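Local coordinates for protein aldehyde dehydrogenase (Listeria monocytogenes, PDB 3K9D) that probably oxidises or reduces aldehyde groups with NAD or NADP as the hydride carrier, as members of the aldehyde dehydrogenase family do, at residues Ala113-Ser118 with Ala193-Thr198; Phe141-Asn146 with Ile172-Val177. One frame throughout, in Å; residues are numbered along the deposited sequence.

Interaction 1. Residues Ala113-Ser118 with Ala193-Thr198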
ATOM      1  N   ALA A 113       1.345   6.485  12.418  1.00 16.44           N
ATOM      2  CA  ALA A 113       0.882   5.834  13.635  1.00 18.84           C
ATOM      3  C   ALA A 113       1.619   4.511  13.781  1.00 21.76           C
ATOM      4  O   ALA A 113       1.449   3.595  12.969  1.00 16.00           O
ATOM      5  CB  ALA A 113      -0.602   5.612  13.596  1.00 16.37           C
ATOM      6  N   GLY A 114       2.470   4.436  14.799  1.00 22.13           N
ATOM      7  CA  GLY A 114       3.222   3.219  15.087  1.00 19.29           C
ATOM      8  C   GLY A 114       2.599   2.433  16.227  1.00 18.32           C
ATOM      9  O   GLY A 114       2.561   2.894  17.366  1.00 19.81           O
ATOM     10  N   LEU A 115       2.113   1.240  15.917  1.00 17.78           N
ATOM     11  CA  LEU A 115       1.620   0.325  16.942  1.00 18.09           C
ATOM     12  C   LEU A 115       2.795  -0.520  17.413  1.00 12.82           C
ATOM     13  O   LEU A 115       3.435  -1.188  16.596  1.00 21.62           O
ATOM     14  CB  LEU A 115       0.495  -0.575  16.396  1.00 22.60           C
ATOM     15  CG  LEU A 115      -0.692   0.107  15.674  1.00 34.10           C
ATOM     16  CD1 LEU A 115      -1.832  -0.861  15.408  1.00 24.79           C
ATOM     17  CD2 LEU A 115      -1.208   1.281  16.443  1.00 13.12           C
ATOM     18  N   ILE A 116       3.061  -0.486  18.720  1.00 23.02           N
ATOM     19  CA  ILE A 116       4.215  -1.195  19.331  1.00 19.54           C
ATOM     20  C   ILE A 116       3.786  -2.390  20.198  1.00 20.27           C
ATOM     21  O   ILE A 116       3.104  -2.201  21.203  1.00 17.43           O
ATOM     22  CB  ILE A 116       5.045  -0.236  20.234  1.00 19.26           C
ATOM     23  CG1 ILE A 116       5.453   1.022  19.467  1.00 15.83           C
ATOM     24  CG2 ILE A 116       6.262  -0.954  20.826  1.00 15.17           C
ATOM     25  CD1 ILE A 116       6.261   0.736  18.224  1.00 11.97           C
ATOM     26  N   PRO A 117       4.224  -3.612  19.837  1.00 20.87           N
ATOM     27  CA  PRO A 117       3.865  -4.788  20.628  1.00 15.55           C
ATOM     28  C   PRO A 117       4.753  -4.911  21.884  1.00 18.74           C
ATOM     29  O   PRO A 117       5.867  -4.372  21.914  1.00 21.46           O
ATOM     30  CB  PRO A 117       4.139  -5.942  19.661  1.00 23.92           C
ATOM     31  CG  PRO A 117       5.325  -5.460  18.853  1.00 28.02           C
ATOM     32  CD  PRO A 117       5.105  -3.959  18.701  1.00 22.13           C
ATOM     33  N   SER A 118       4.269  -5.616  22.903  1.00 16.67           N
ATOM     34  CA  SER A 118       5.049  -5.830  24.139  1.00 17.58           C
ATOM     35  C   SER A 118       6.191  -6.837  23.959  1.00 24.43           C
ATOM     36  O   SER A 118       7.064  -6.941  24.822  1.00 26.08           O
ATOM     37  CB  SER A 118       4.149  -6.274  25.298  1.00 13.77           C
ATOM     38  OG  SER A 118       3.484  -7.502  24.997  1.00 28.06           O
ATOM     39  N   ALA A 193      -1.611   9.770   8.624  1.00 12.02           N
ATOM     40  CA  ALA A 193      -1.409   9.475   7.200  1.00 19.77           C
ATOM     41  C   ALA A 193      -1.257   7.992   6.879  1.00 15.69           C
ATOM     42  O   ALA A 193      -1.581   7.536   5.761  1.00 11.20           O
ATOM     43  CB  ALA A 193      -0.213  10.224   6.689  1.00 13.49           C
ATOM     44  N   VAL A 194      -0.748   7.248   7.854  1.00 13.76           N
ATOM     45  CA  VAL A 194      -0.441   5.838   7.669  1.00 20.30           C
ATOM     46  C   VAL A 194      -0.390   5.138   9.026  1.00 15.57           C
ATOM     47  O   VAL A 194      -0.118   5.767  10.050  1.00 16.92           O
ATOM     48  CB  VAL A 194       0.876   5.627   6.845  1.00 18.28           C
ATOM     49  CG1 VAL A 194       2.115   5.863   7.710  1.00 15.85           C
ATOM     50  CG2 VAL A 194       0.915   4.237   6.163  1.00 18.63           C
ATOM     51  N   ILE A 195      -0.691   3.842   9.027  1.00 17.95           N
ATOM     52  CA  ILE A 195      -0.539   3.025  10.225  1.00 21.86           C
ATOM     53  C   ILE A 195       0.505   1.948   9.974  1.00 23.49           C
ATOM     54  O   ILE A 195       0.373   1.172   9.023  1.00 18.84           O
ATOM     55  CB  ILE A 195      -1.879   2.354  10.665  1.00 15.26           C
ATOM     56  CG1 ILE A 195      -2.976   3.401  10.819  1.00 16.74           C
ATOM     57  CG2 ILE A 195      -1.694   1.558  11.981  1.00 17.19           C
ATOM     58  CD1 ILE A 195      -4.356   2.868  10.637  1.00 16.25           C
ATOM     59  N   LEU A 196       1.541   1.917  10.822  1.00 22.85           N
ATOM     60  CA  LEU A 196       2.404   0.736  10.946  1.00 24.98           C
ATOM     61  C   LEU A 196       1.836  -0.176  12.025  1.00 24.15           C
ATOM     62  O   LEU A 196       1.945   0.093  13.226  1.00 18.43           O
ATOM     63  CB  LEU A 196       3.849   1.105  11.251  1.00 22.18           C
ATOM     64  CG  LEU A 196       4.573   1.924  10.181  1.00 27.28           C
ATOM     65  CD1 LEU A 196       5.956   2.380  10.651  1.00 19.94           C
ATOM     66  CD2 LEU A 196       4.669   1.113   8.921  1.00 26.46           C
ATOM     67  N   ALA A 197       1.216  -1.249  11.568  1.00 15.70           N
ATOM     68  CA  ALA A 197       0.372  -2.079  12.407  1.00 27.14           C
ATOM     69  C   ALA A 197       1.132  -3.333  12.820  1.00 26.24           C
ATOM     70  O   ALA A 197       0.997  -4.380  12.195  1.00 23.28           O
ATOM     71  CB  ALA A 197      -0.910  -2.440  11.655  1.00 24.31           C
ATOM     72  N   THR A 198       1.943  -3.207  13.866  1.00 22.32           N
ATOM     73  CA  THR A 198       2.683  -4.346  14.419  1.00 26.91           C
ATOM     74  C   THR A 198       1.966  -4.874  15.671  1.00 29.77           C
ATOM     75  O   THR A 198       1.882  -4.190  16.700  1.00 34.40           O
ATOM     76  CB  THR A 198       4.150  -3.977  14.728  1.00 23.60           C
ATOM     77  OG1 THR A 198       4.730  -3.334  13.586  1.00 27.23           O
ATOM     78  CG2 THR A 198       4.969  -5.221  15.067  1.00 22.53           C
TER
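Ala113 and Leu115 face Val194, Ile195 and Leu196 across two neighbouring parallel strands, whose axes lie 4.7 Å apart. Ala113 N donates to Val194 O (2.9 Å). Ala113 O takes the N-H of Leu196 at 2.7 Å, and Leu115 N gives a nearly straight bond (169°) to Leu196 O. Ile195 CA also brings its hydrogen to Ala113 O. The pairing ends after Leu115 N, because Thr198 N makes only a weak bond back to Leu196 O; Pro117, lacking an N-H, could not resume it further on. Instead, the proline ring meets Thr198: chi1 (-50°) puts OG1 anti to the carbonyl carbon, which leaves CG2 anti to the backbone N, 3.8 Å from Pro117 CG. The hydroxyl is hydrogen-bonded to Lys128 and Thr419.

On the face carrying Ala113, Leu115, Ile195 and Ala197, Leu115 CG packs 4.1 Å from Ile195 CG2, and Leu115 CD1 sits 4.2 Å from Ala197 CB. Small alanines suit this face because helices 180-188 and 201-207 lie close over it: Leu186 touches Ala113, and Val204 touches Ala197. The bulkier Leu115 and Ile195 fill the space between the strands and those helices. Leu196 points to the other face, where its neighbour in register, Gly114, contributes no side chain; there Ile116 packs against helix 121-134.

Helices on both faces of the parallel part of a mixed sheet are consistent with the Rossmann-like coenzyme domain of aldehyde dehydrogenases, of which these would be two central strands.

Interaction 2. Residues Phe141-Asn146 with Ile172-Val177; sequences FSPHPN and ISCMTV
Cys174 holds SG anti to its backbone N (chi1 -171°), which lays the sulfur against Phe141 CB at 3.9 Å and Pro143 CG at 3.8 Å. Met175 turns the other way: with CG anti to the carbonyl carbon (chi1 -57°), CG comes 3.4 Å from Phe141 O, and the chain runs on until SD lies 3.8 Å from Ser142 OG. The polar partner of that hydroxyl is Thr183, and the Met175 sulfur lies against it only as a packing contact.

Between these side chains, Phe141 is gripped at both ends of its backbone. Its N donates to Ser173 O (2.9 Å), and its O accepts from Met175 N (3.0 Å). Pro143, having no N-H, cannot extend this parallel pairing; its ring instead crosses the Met175 side chain at about a right angle and puts CG 3.3 Å from Met175 O, which is buried against it.

The contact closes the beta-alpha-beta unit of strand 138-143, connecting helix 148-164 and strand 172-174. The Phe141 ring, with Ile172 CG2 at its edge, is large enough to reach both helix 121-134 and helix 148-164. On the other face of the sheet Met175 meets helix 6-28, while strand 102-116 flanks Ser142.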
ATOM      1  N   PHE A 141       3.286   7.066  18.773  1.00 19.21           N
ATOM      2  CA  PHE A 141       3.217   5.666  19.169  1.00 13.20           C
ATOM      3  C   PHE A 141       2.038   5.295  20.041  1.00 14.16           C
ATOM      4  O   PHE A 141       1.638   6.039  20.937  1.00 12.19           O
ATOM      5  CB  PHE A 141       4.522   5.204  19.847  1.00 14.32           C
ATOM      6  CG  PHE A 141       5.713   5.196  18.920  1.00 15.39           C
ATOM      7  CD1 PHE A 141       5.835   4.222  17.935  1.00 24.67           C
ATOM      8  CD2 PHE A 141       6.687   6.169  19.013  1.00 17.16           C
ATOM      9  CE1 PHE A 141       6.928   4.205  17.061  1.00  8.93           C
ATOM     10  CE2 PHE A 141       7.776   6.171  18.146  1.00 13.99           C
ATOM     11  CZ  PHE A 141       7.893   5.180  17.167  1.00 11.84           C
ATOM     12  N   SER A 142       1.516   4.103  19.755  1.00 11.25           N
ATOM     13  CA  SER A 142       0.579   3.403  20.608  1.00 18.30           C
ATOM     14  C   SER A 142       1.318   2.265  21.322  1.00 16.14           C
ATOM     15  O   SER A 142       1.668   1.258  20.698  1.00 16.42           O
ATOM     16  CB  SER A 142      -0.574   2.830  19.777  1.00 11.33           C
ATOM     17  OG  SER A 142      -1.502   2.194  20.617  1.00 14.17           O
ATOM     18  N   PRO A 143       1.571   2.435  22.630  1.00 19.68           N
ATOM     19  CA  PRO A 143       2.267   1.420  23.427  1.00 19.15           C
ATOM     20  C   PRO A 143       1.361   0.293  23.892  1.00 16.96           C
ATOM     21  O   PRO A 143       0.215   0.525  24.280  1.00 18.67           O
ATOM     22  CB  PRO A 143       2.795   2.223  24.632  1.00 16.05           C
ATOM     23  CG  PRO A 143       1.821   3.351  24.782  1.00 18.74           C
ATOM     24  CD  PRO A 143       1.243   3.638  23.422  1.00 12.78           C
ATOM     25  N   HIS A 144       1.868  -0.932  23.835  1.00 23.56           N
ATOM     26  CA  HIS A 144       1.197  -2.043  24.480  1.00 22.27           C
ATOM     27  C   HIS A 144       1.269  -1.726  25.970  1.00 21.31           C
ATOM     28  O   HIS A 144       2.325  -1.308  26.446  1.00 24.09           O
ATOM     29  CB  HIS A 144       1.888  -3.366  24.137  1.00 18.79           C
ATOM     30  CG  HIS A 144       1.114  -4.578  24.552  1.00 23.12           C
ATOM     31  ND1 HIS A 144       0.883  -4.900  25.873  1.00 24.73           N
ATOM     32  CD2 HIS A 144       0.523  -5.551  23.819  1.00 25.51           C
ATOM     33  CE1 HIS A 144       0.167  -6.009  25.937  1.00 21.79           C
ATOM     34  NE2 HIS A 144      -0.057  -6.429  24.705  1.00 20.09           N
ATOM     35  N   PRO A 145       0.134  -1.853  26.698  1.00 20.95           N
ATOM     36  CA  PRO A 145       0.072  -1.435  28.104  1.00 10.81           C
ATOM     37  C   PRO A 145       1.034  -2.188  29.030  1.00 19.96           C
ATOM     38  O   PRO A 145       1.457  -1.635  30.047  1.00 21.58           O
ATOM     39  CB  PRO A 145      -1.390  -1.708  28.497  1.00 27.39           C
ATOM     40  CG  PRO A 145      -1.896  -2.677  27.500  1.00 20.58           C
ATOM     41  CD  PRO A 145      -1.168  -2.367  26.229  1.00 18.47           C
ATOM     42  N   ASN A 146       1.413  -3.408  28.641  1.00 22.70           N
ATOM     43  CA  ASN A 146       2.395  -4.202  29.384  1.00 29.11           C
ATOM     44  C   ASN A 146       3.849  -3.783  29.183  1.00 21.12           C
ATOM     45  O   ASN A 146       4.749  -4.321  29.830  1.00 21.31           O
ATOM     46  CB  ASN A 146       2.206  -5.691  29.088  1.00 16.59           C
ATOM     47  CG  ASN A 146       0.893  -6.214  29.620  1.00 25.76           C
ATOM     48  OD1 ASN A 146       0.283  -5.604  30.502  1.00 34.34           O
ATOM     49  ND2 ASN A 146       0.452  -7.345  29.098  1.00 18.36           N
ATOM     50  N   ILE A 172       8.239  13.272  17.542  1.00 13.58           N
ATOM     51  CA  ILE A 172       8.332  11.893  18.057  1.00 21.44           C
ATOM     52  C   ILE A 172       7.635  11.838  19.406  1.00 21.93           C
ATOM     53  O   ILE A 172       8.096  12.447  20.377  1.00 29.60           O
ATOM     54  CB  ILE A 172       9.815  11.416  18.204  1.00 22.40           C
ATOM     55  CG1 ILE A 172      10.547  11.523  16.858  1.00 12.81           C
ATOM     56  CG2 ILE A 172       9.869   9.994  18.791  1.00 16.62           C
ATOM     57  CD1 ILE A 172      12.018  11.732  16.986  1.00 16.09           C
ATOM     58  N   SER A 173       6.511  11.142  19.460  1.00 18.70           N
ATOM     59  CA  SER A 173       5.699  11.131  20.666  1.00 18.84           C
ATOM     60  C   SER A 173       5.066   9.771  20.924  1.00 16.97           C
ATOM     61  O   SER A 173       5.152   8.869  20.095  1.00 15.30           O
ATOM     62  CB  SER A 173       4.636  12.248  20.617  1.00 24.24           C
ATOM     63  OG  SER A 173       3.729  12.054  19.537  1.00 20.01           O
ATOM     64  N   CYS A 174       4.413   9.640  22.074  1.00 14.99           N
ATOM     65  CA  CYS A 174       3.819   8.384  22.485  1.00 24.35           C
ATOM     66  C   CYS A 174       2.649   8.680  23.398  1.00 22.62           C
ATOM     67  O   CYS A 174       2.756   9.561  24.260  1.00 18.50           O
ATOM     68  CB  CYS A 174       4.869   7.556  23.250  1.00 31.58           C
ATOM     69  SG  CYS A 174       4.428   5.845  23.651  1.00 17.32           S
ATOM     70  N   MET A 175       1.537   7.966  23.195  1.00 16.40           N
ATOM     71  CA  MET A 175       0.427   7.933  24.160  1.00 15.56           C
ATOM     72  C   MET A 175       0.948   7.505  25.537  1.00 20.18           C
ATOM     73  O   MET A 175       1.696   6.525  25.653  1.00 15.99           O
ATOM     74  CB  MET A 175      -0.654   6.940  23.715  1.00 19.10           C
ATOM     75  CG  MET A 175      -1.254   7.189  22.326  1.00 13.08           C
ATOM     76  SD  MET A 175      -2.204   5.799  21.705  1.00  9.21           S
ATOM     77  CE  MET A 175      -3.322   5.558  23.085  1.00  9.85           C
ATOM     78  N   THR A 176       0.547   8.242  26.570  1.00 19.05           N
ATOM     79  CA  THR A 176       0.990   7.978  27.936  1.00 21.18           C
ATOM     80  C   THR A 176      -0.055   7.183  28.711  1.00 25.95           C
ATOM     81  O   THR A 176       0.247   6.605  29.764  1.00 24.78           O
ATOM     82  CB  THR A 176       1.323   9.281  28.684  1.00 14.90           C
ATOM     83  OG1 THR A 176       0.148  10.099  28.778  1.00 21.19           O
ATOM     84  CG2 THR A 176       2.420  10.043  27.949  1.00 17.10           C
ATOM     85  N   VAL A 177      -1.277   7.178  28.174  1.00 23.96           N
ATOM     86  CA  VAL A 177      -2.422   6.435  28.708  1.00 25.91           C
ATOM     87  C   VAL A 177      -2.949   5.458  27.631  1.00 25.06           C
ATOM     88  O   VAL A 177      -3.690   5.868  26.719  1.00 27.00           O
ATOM     89  CB  VAL A 177      -3.577   7.399  29.140  1.00 29.88           C
ATOM     90  CG1 VAL A 177      -4.723   6.617  29.775  1.00 26.25           C
ATOM     91  CG2 VAL A 177      -3.084   8.485  30.088  1.00 26.43           C
TER

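The centres of interactions 1 and 2 lie about 10 Å apart in one sheet, where strands 102-116 and 138-143 are neighbours, joined by probable backbone hydrogen bonds from Ser142 N to Gly114 O and from Ile116 N to Ser142 O. Along the chain, interaction 2 is nested between the two halves of interaction 1: the chain steps outward from 102-116 through 138-143 to 172-174, then helix 180-188 carries it back to place 192-197 on the opposite side of 102-116. This 3-2-1-4 strand order is the Rossmann-type pattern. The C-terminal ends of these parallel strands lie on the same side of the sheet, near which such domains generally bind the dinucleotide, consistent with NAD or NADP use here.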